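Local coordinates for fat acid-binding protein (Eubacterium ventriosum, PDB 3NYI) that probably binds long-chain fatty acids as a DegV family protein, and holds a stearic acid molecule in the crystal, at residues 124-138 / 151-164. Numbering follows the deposited sequence.
Sequences SKQNTVTQALLIDQF and AMSKLDALMASARI. With STE (stearic acid), chain C.
The F138 ring meets A151 CB, 3.8 Å from its CE1, together with the selenium of selenomethionine M152 and CD1 of L155, all three approaching obliquely. M152 SE sits 5.2 Å from the F138 ring centroid, a Met-aromatic contact. A second flat group, the Q126 amide, has two carbonyl oxygens at its nitrogen, both lying out of the amide plane: NE2 donates to S124 O, two residues back in the chain, and, across the contact, to M159 O at 3.2 Å with a bent N-H...O angle of 141°. M159 O also accepts from A162 N, the two donors coming from opposite faces of the carbonyl plane. The chain of Q126 folds at chi2 (-58°), laying the amide beside the end of helix 148-161, where OE1 comes within 3.1 Å of A162 CB. With an alanine here instead of Q126, M159 O is likely to lose its side-chain donor and a gap to open beside the A162 methyl. Between the ring and the amide, L134 reaches across with both methyls: CD1 packs on L158 CB and CD2 lies 3.8 Å from M159 CG. The extended chi2 of selenomethionine M159 carries its SE against S124 O. At the other end, T130 straddles the start of strand 163-167, CG2 against R163 O and OG1 3.3 Å from I164 CG1. I164 then slides past V129, and both touch the tail of the stearic acid, as does T128 CG2. N127 ND2, bonded to S276, lies 3.3 Å from STE C12. The axes of helix segments 128-138 and 151-161 run roughly antiparallel, at 153°, and join through an apolar seam with one side-chain hydrogen bond at the helix end; the seam runs on into the wall around the lipid tail, consistent with a fatty-acid-binding role.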
loop_
_atom_site.group_PDB
_atom_site.type_symbol
_atom_site.label_atom_id
_atom_site.label_comp_id
_atom_site.label_asym_id
_atom_site.label_seq_id
_atom_site.Cartn_x
_atom_site.Cartn_y
_atom_site.Cartn_z
ATOM N N SER A 124 -3.456 -7.666 -4.941
ATOM C CA SER A 124 -3.748 -6.302 -5.386
ATOM C C SER A 124 -2.753 -5.764 -6.421
ATOM O O SER A 124 -3.094 -4.868 -7.193
ATOM C CB SER A 124 -3.788 -5.338 -4.192
ATOM O OG SER A 124 -2.483 -4.978 -3.765
ATOM N N LYS A 125 -1.539 -6.318 -6.416
ATOM C CA LYS A 125 -0.396 -5.817 -7.183
ATOM C C LYS A 125 0.021 -4.418 -6.740
ATOM O O LYS A 125 0.778 -3.743 -7.435
ATOM C CB LYS A 125 -0.674 -5.829 -8.709
ATOM C CG LYS A 125 -1.157 -7.182 -9.218
ATOM C CD LYS A 125 -1.239 -7.244 -10.743
ATOM C CE LYS A 125 0.148 -7.204 -11.372
ATOM N NZ LYS A 125 0.103 -7.399 -12.862
ATOM N N GLN A 126 -0.465 -3.990 -5.580
ATOM C CA GLN A 126 -0.143 -2.667 -5.054
ATOM C C GLN A 126 0.484 -2.752 -3.656
ATOM O O GLN A 126 0.820 -3.838 -3.154
ATOM C CB GLN A 126 -1.428 -1.838 -4.939
ATOM C CG GLN A 126 -2.391 -1.977 -6.117
ATOM C CD GLN A 126 -1.771 -1.595 -7.470
ATOM O OE1 GLN A 126 -0.927 -0.707 -7.557
ATOM N NE2 GLN A 126 -2.209 -2.275 -8.537
ATOM N N ASN A 127 0.618 -1.590 -3.030
ATOM C CA ASN A 127 1.083 -1.492 -1.645
ATOM C C ASN A 127 0.632 -0.137 -1.146
ATOM O O ASN A 127 0.351 0.774 -1.954
ATOM C CB ASN A 127 2.613 -1.584 -1.596
ATOM C CG ASN A 127 3.169 -1.553 -0.187
ATOM O OD1 ASN A 127 2.462 -1.835 0.789
ATOM N ND2 ASN A 127 4.453 -1.185 -0.070
ATOM N N THR A 128 0.547 0.001 0.173
ATOM C CA THR A 128 0.235 1.281 0.807
ATOM C C THR A 128 -0.795 2.100 -0.010
ATOM O O THR A 128 -1.901 1.596 -0.272
ATOM C CB THR A 128 1.542 2.075 1.227
ATOM O OG1 THR A 128 1.197 3.314 1.867
ATOM C CG2 THR A 128 2.509 2.322 0.033
ATOM N N VAL A 129 -0.458 3.334 -0.392
ATOM C CA VAL A 129 -1.452 4.229 -1.015
ATOM C C VAL A 129 -2.248 3.595 -2.189
ATOM O O VAL A 129 -3.455 3.803 -2.288
ATOM C CB VAL A 129 -0.853 5.625 -1.398
ATOM C CG1 VAL A 129 0.189 5.489 -2.517
ATOM C CG2 VAL A 129 -1.969 6.646 -1.788
ATOM N N THR A 130 -1.589 2.837 -3.071
ATOM C CA THR A 130 -2.310 2.286 -4.217
ATOM C C THR A 130 -3.114 1.059 -3.824
ATOM O O THR A 130 -4.077 0.734 -4.466
ATOM C CB THR A 130 -1.415 1.940 -5.436
ATOM O OG1 THR A 130 -0.191 1.354 -4.988
ATOM C CG2 THR A 130 -1.108 3.206 -6.303
ATOM N N GLN A 131 -2.696 0.352 -2.774
ATOM C CA GLN A 131 -3.523 -0.706 -2.268
ATOM C C GLN A 131 -4.768 -0.084 -1.651
ATOM O O GLN A 131 -5.869 -0.589 -1.848
ATOM C CB GLN A 131 -2.765 -1.550 -1.223
ATOM C CG GLN A 131 -3.474 -2.852 -0.862
ATOM C CD GLN A 131 -2.588 -3.695 0.049
ATOM O OE1 GLN A 131 -1.366 -3.519 0.063
ATOM N NE2 GLN A 131 -3.193 -4.598 0.818
ATOM N N ALA A 132 -4.604 1.015 -0.911
ATOM C CA ALA A 132 -5.765 1.740 -0.373
ATOM C C ALA A 132 -6.693 2.275 -1.494
ATOM O O ALA A 132 -7.930 2.153 -1.416
ATOM C CB ALA A 132 -5.299 2.880 0.526
ATOM N N LEU A 133 -6.095 2.843 -2.537
ATOM C CA LEU A 133 -6.885 3.336 -3.690
ATOM C C LEU A 133 -7.674 2.221 -4.374
ATOM O O LEU A 133 -8.828 2.420 -4.764
ATOM C CB LEU A 133 -5.974 4.022 -4.715
ATOM C CG LEU A 133 -5.478 5.399 -4.268
ATOM C CD1 LEU A 133 -4.356 5.897 -5.174
ATOM C CD2 LEU A 133 -6.656 6.401 -4.236
ATOM N N LEU A 134 -7.054 1.049 -4.532
ATOM C CA LEU A 134 -7.748 -0.063 -5.168
ATOM C C LEU A 134 -8.903 -0.557 -4.304
ATOM O O LEU A 134 -10.003 -0.780 -4.796
ATOM C CB LEU A 134 -6.791 -1.223 -5.473
ATOM C CG LEU A 134 -7.448 -2.410 -6.187
ATOM C CD1 LEU A 134 -7.814 -2.036 -7.637
ATOM C CD2 LEU A 134 -6.532 -3.639 -6.166
ATOM N N ILE A 135 -8.651 -0.751 -3.013
ATOM C CA ILE A 135 -9.714 -1.168 -2.130
ATOM C C ILE A 135 -10.864 -0.168 -2.183
ATOM O O ILE A 135 -12.031 -0.539 -2.276
ATOM C CB ILE A 135 -9.209 -1.310 -0.691
ATOM C CG1 ILE A 135 -8.298 -2.535 -0.600
ATOM C CG2 ILE A 135 -10.376 -1.467 0.241
ATOM C CD1 ILE A 135 -7.396 -2.555 0.676
ATOM N N ASP A 136 -10.518 1.105 -2.142
ATOM C CA ASP A 136 -11.529 2.156 -2.207
ATOM C C ASP A 136 -12.331 2.149 -3.520
ATOM O O ASP A 136 -13.535 2.390 -3.510
ATOM C CB ASP A 136 -10.903 3.531 -1.945
ATOM C CG ASP A 136 -11.944 4.637 -1.880
ATOM O OD1 ASP A 136 -12.849 4.554 -1.017
ATOM O OD2 ASP A 136 -11.865 5.557 -2.719
ATOM N N GLN A 137 -11.688 1.855 -4.644
ATOM C CA GLN A 137 -12.455 1.717 -5.884
ATOM C C GLN A 137 -13.451 0.568 -5.737
ATOM O O GLN A 137 -14.593 0.676 -6.157
ATOM C CB GLN A 137 -11.550 1.498 -7.096
ATOM C CG GLN A 137 -10.815 2.756 -7.552
ATOM C CD GLN A 137 -11.776 3.840 -8.037
ATOM O OE1 GLN A 137 -12.640 3.578 -8.866
ATOM N NE2 GLN A 137 -11.635 5.055 -7.503
ATOM N N PHE A 138 -13.023 -0.527 -5.110
ATOM C CA PHE A 138 -13.903 -1.670 -4.904
ATOM C C PHE A 138 -15.056 -1.309 -3.969
ATOM O O PHE A 138 -16.205 -1.642 -4.238
ATOM C CB PHE A 138 -13.118 -2.868 -4.327
ATOM C CG PHE A 138 -13.741 -4.188 -4.651
ATOM C CD1 PHE A 138 -13.517 -4.781 -5.885
ATOM C CD2 PHE A 138 -14.576 -4.821 -3.740
ATOM C CE1 PHE A 138 -14.106 -5.983 -6.209
ATOM C CE2 PHE A 138 -15.168 -6.032 -4.053
ATOM C CZ PHE A 138 -14.932 -6.615 -5.289
ATOM N N ALA A 151 -17.825 -5.669 -10.763
ATOM C CA ALA A 151 -16.657 -5.023 -10.181
ATOM C C ALA A 151 -15.394 -5.768 -10.595
ATOM O O ALA A 151 -14.375 -5.160 -10.922
ATOM C CB ALA A 151 -16.777 -4.964 -8.655
HETATM N N MSE A 152 -15.460 -7.095 -10.578
HETATM C CA MSE A 152 -14.296 -7.901 -10.917
HETATM C C MSE A 152 -13.901 -7.702 -12.376
HETATM O O MSE A 152 -12.730 -7.781 -12.714
HETATM C CB MSE A 152 -14.542 -9.385 -10.616
HETATM C CG MSE A 152 -14.622 -9.704 -9.125
HETATM SE SE MSE A 152 -12.962 -9.251 -8.185
HETATM C CE MSE A 152 -11.775 -10.290 -9.317
ATOM N N SER A 153 -14.874 -7.426 -13.238
ATOM C CA SER A 153 -14.578 -7.183 -14.650
ATOM C C SER A 153 -13.813 -5.876 -14.877
ATOM O O SER A 153 -13.340 -5.610 -15.985
ATOM C CB SER A 153 -15.865 -7.169 -15.484
ATOM O OG SER A 153 -16.524 -5.918 -15.372
ATOM N N LYS A 154 -13.715 -5.045 -13.846
ATOM C CA LYS A 154 -12.949 -3.797 -13.960
ATOM C C LYS A 154 -11.623 -3.866 -13.220
ATOM O O LYS A 154 -10.765 -2.987 -13.367
ATOM C CB LYS A 154 -13.765 -2.611 -13.457
ATOM C CG LYS A 154 -15.094 -2.456 -14.200
ATOM C CD LYS A 154 -15.866 -1.246 -13.721
ATOM C CE LYS A 154 -17.271 -1.223 -14.325
ATOM N NZ LYS A 154 -17.234 -1.306 -15.814
ATOM N N LEU A 155 -11.448 -4.919 -12.428
ATOM C CA LEU A 155 -10.276 -5.019 -11.566
ATOM C C LEU A 155 -8.929 -4.959 -12.304
ATOM O O LEU A 155 -8.031 -4.245 -11.880
ATOM C CB LEU A 155 -10.344 -6.297 -10.723
ATOM C CG LEU A 155 -9.467 -6.251 -9.478
ATOM C CD1 LEU A 155 -10.085 -5.297 -8.452
ATOM C CD2 LEU A 155 -9.316 -7.652 -8.910
ATOM N N ASP A 156 -8.778 -5.708 -13.392
ATOM C CA ASP A 156 -7.502 -5.725 -14.110
ATOM C C ASP A 156 -7.079 -4.336 -14.573
ATOM O O ASP A 156 -5.930 -3.928 -14.387
ATOM C CB ASP A 156 -7.564 -6.651 -15.324
ATOM C CG ASP A 156 -7.531 -8.126 -14.942
ATOM O OD1 ASP A 156 -7.294 -8.440 -13.752
ATOM O OD2 ASP A 156 -7.736 -8.969 -15.842
ATOM N N ALA A 157 -8.000 -3.627 -15.215
ATOM C CA ALA A 157 -7.716 -2.292 -15.709
ATOM C C ALA A 157 -7.384 -1.331 -14.561
ATOM O O ALA A 157 -6.471 -0.503 -14.675
ATOM C CB ALA A 157 -8.894 -1.761 -16.546
ATOM N N LEU A 158 -8.108 -1.452 -13.451
ATOM C CA LEU A 158 -7.821 -0.616 -12.285
ATOM C C LEU A 158 -6.395 -0.853 -11.793
ATOM O O LEU A 158 -5.626 0.092 -11.556
ATOM C CB LEU A 158 -8.810 -0.907 -11.153
ATOM C CG LEU A 158 -10.212 -0.336 -11.332
ATOM C CD1 LEU A 158 -11.156 -0.790 -10.216
ATOM C CD2 LEU A 158 -10.130 1.174 -11.401
HETATM N N MSE A 159 -6.034 -2.119 -11.619
HETATM C CA MSE A 159 -4.699 -2.442 -11.130
HETATM C C MSE A 159 -3.593 -1.972 -12.075
HETATM O O MSE A 159 -2.563 -1.451 -11.635
HETATM C CB MSE A 159 -4.578 -3.942 -10.872
HETATM C CG MSE A 159 -5.477 -4.430 -9.748
HETATM SE SE MSE A 159 -5.083 -6.324 -9.354
HETATM C CE MSE A 159 -5.536 -7.117 -11.080
ATOM N N ALA A 160 -3.810 -2.154 -13.375
ATOM C CA ALA A 160 -2.832 -1.714 -14.377
ATOM C C ALA A 160 -2.620 -0.189 -14.374
ATOM O O ALA A 160 -1.537 0.301 -14.718
ATOM C CB ALA A 160 -3.246 -2.192 -15.765
ATOM N N SER A 161 -3.649 0.557 -13.976
ATOM C CA SER A 161 -3.605 2.016 -14.033
ATOM C C SER A 161 -2.946 2.605 -12.799
ATOM O O SER A 161 -2.511 3.758 -12.820
ATOM C CB SER A 161 -5.015 2.606 -14.168
ATOM O OG SER A 161 -5.677 2.614 -12.901
ATOM N N ALA A 162 -2.870 1.827 -11.712
ATOM C CA ALA A 162 -2.345 2.352 -10.465
ATOM C C ALA A 162 -0.862 2.691 -10.552
ATOM O O ALA A 162 -0.081 1.954 -11.166
ATOM C CB ALA A 162 -2.595 1.327 -9.280
ATOM N N ARG A 163 -0.461 3.792 -9.919
ATOM C CA ARG A 163 0.962 4.142 -9.820
ATOM C C ARG A 163 1.267 4.733 -8.454
ATOM O O ARG A 163 0.459 5.486 -7.913
ATOM C CB ARG A 163 1.353 5.219 -10.839
ATOM C CG ARG A 163 1.261 4.838 -12.312
ATOM C CD ARG A 163 2.300 3.768 -12.660
ATOM N NE ARG A 163 2.311 3.523 -14.101
ATOM C CZ ARG A 163 1.479 2.709 -14.725
ATOM N NH1 ARG A 163 0.562 2.037 -14.032
ATOM N NH2 ARG A 163 1.563 2.564 -16.044
ATOM N N ILE A 164 2.454 4.448 -7.923
ATOM C CA ILE A 164 2.978 5.262 -6.838
ATOM C C ILE A 164 4.203 5.980 -7.352
ATOM O O ILE A 164 5.056 5.372 -7.998
ATOM C CB ILE A 164 3.429 4.437 -5.587
ATOM C CG1 ILE A 164 2.348 3.464 -5.136
ATOM C CG2 ILE A 164 3.788 5.405 -4.449
ATOM C CD1 ILE A 164 2.758 2.604 -3.901
HETATM C C1 STE C . 6.677 -9.387 4.496
HETATM O O1 STE C . 6.166 -10.314 3.946
HETATM O O2 STE C . 7.589 -9.580 5.245
HETATM C C2 STE C . 6.314 -7.948 4.064
HETATM C C3 STE C . 7.377 -7.388 3.083
HETATM C C4 STE C . 7.061 -5.910 2.747
HETATM C C5 STE C . 7.949 -5.399 1.589
HETATM C C6 STE C . 7.651 -3.907 1.317
HETATM C C7 STE C . 8.597 -3.337 0.229
HETATM C C8 STE C . 8.142 -1.893 -0.106
HETATM C C9 STE C . 9.060 -1.250 -1.170
HETATM C C10 STE C . 8.610 0.220 -1.395
HETATM C C11 STE C . 7.347 0.216 -2.259
HETATM C C12 STE C . 6.168 1.056 -1.714
HETATM C C13 STE C . 6.566 2.199 -0.766
HETATM C C14 STE C . 5.776 3.453 -1.231
HETATM C C15 STE C . 5.776 4.549 -0.141
HETATM C C16 STE C . 5.314 5.881 -0.782
HETATM C C17 STE C . 3.774 5.975 -0.741
HETATM C C18 STE C . 3.293 7.365 -1.215
#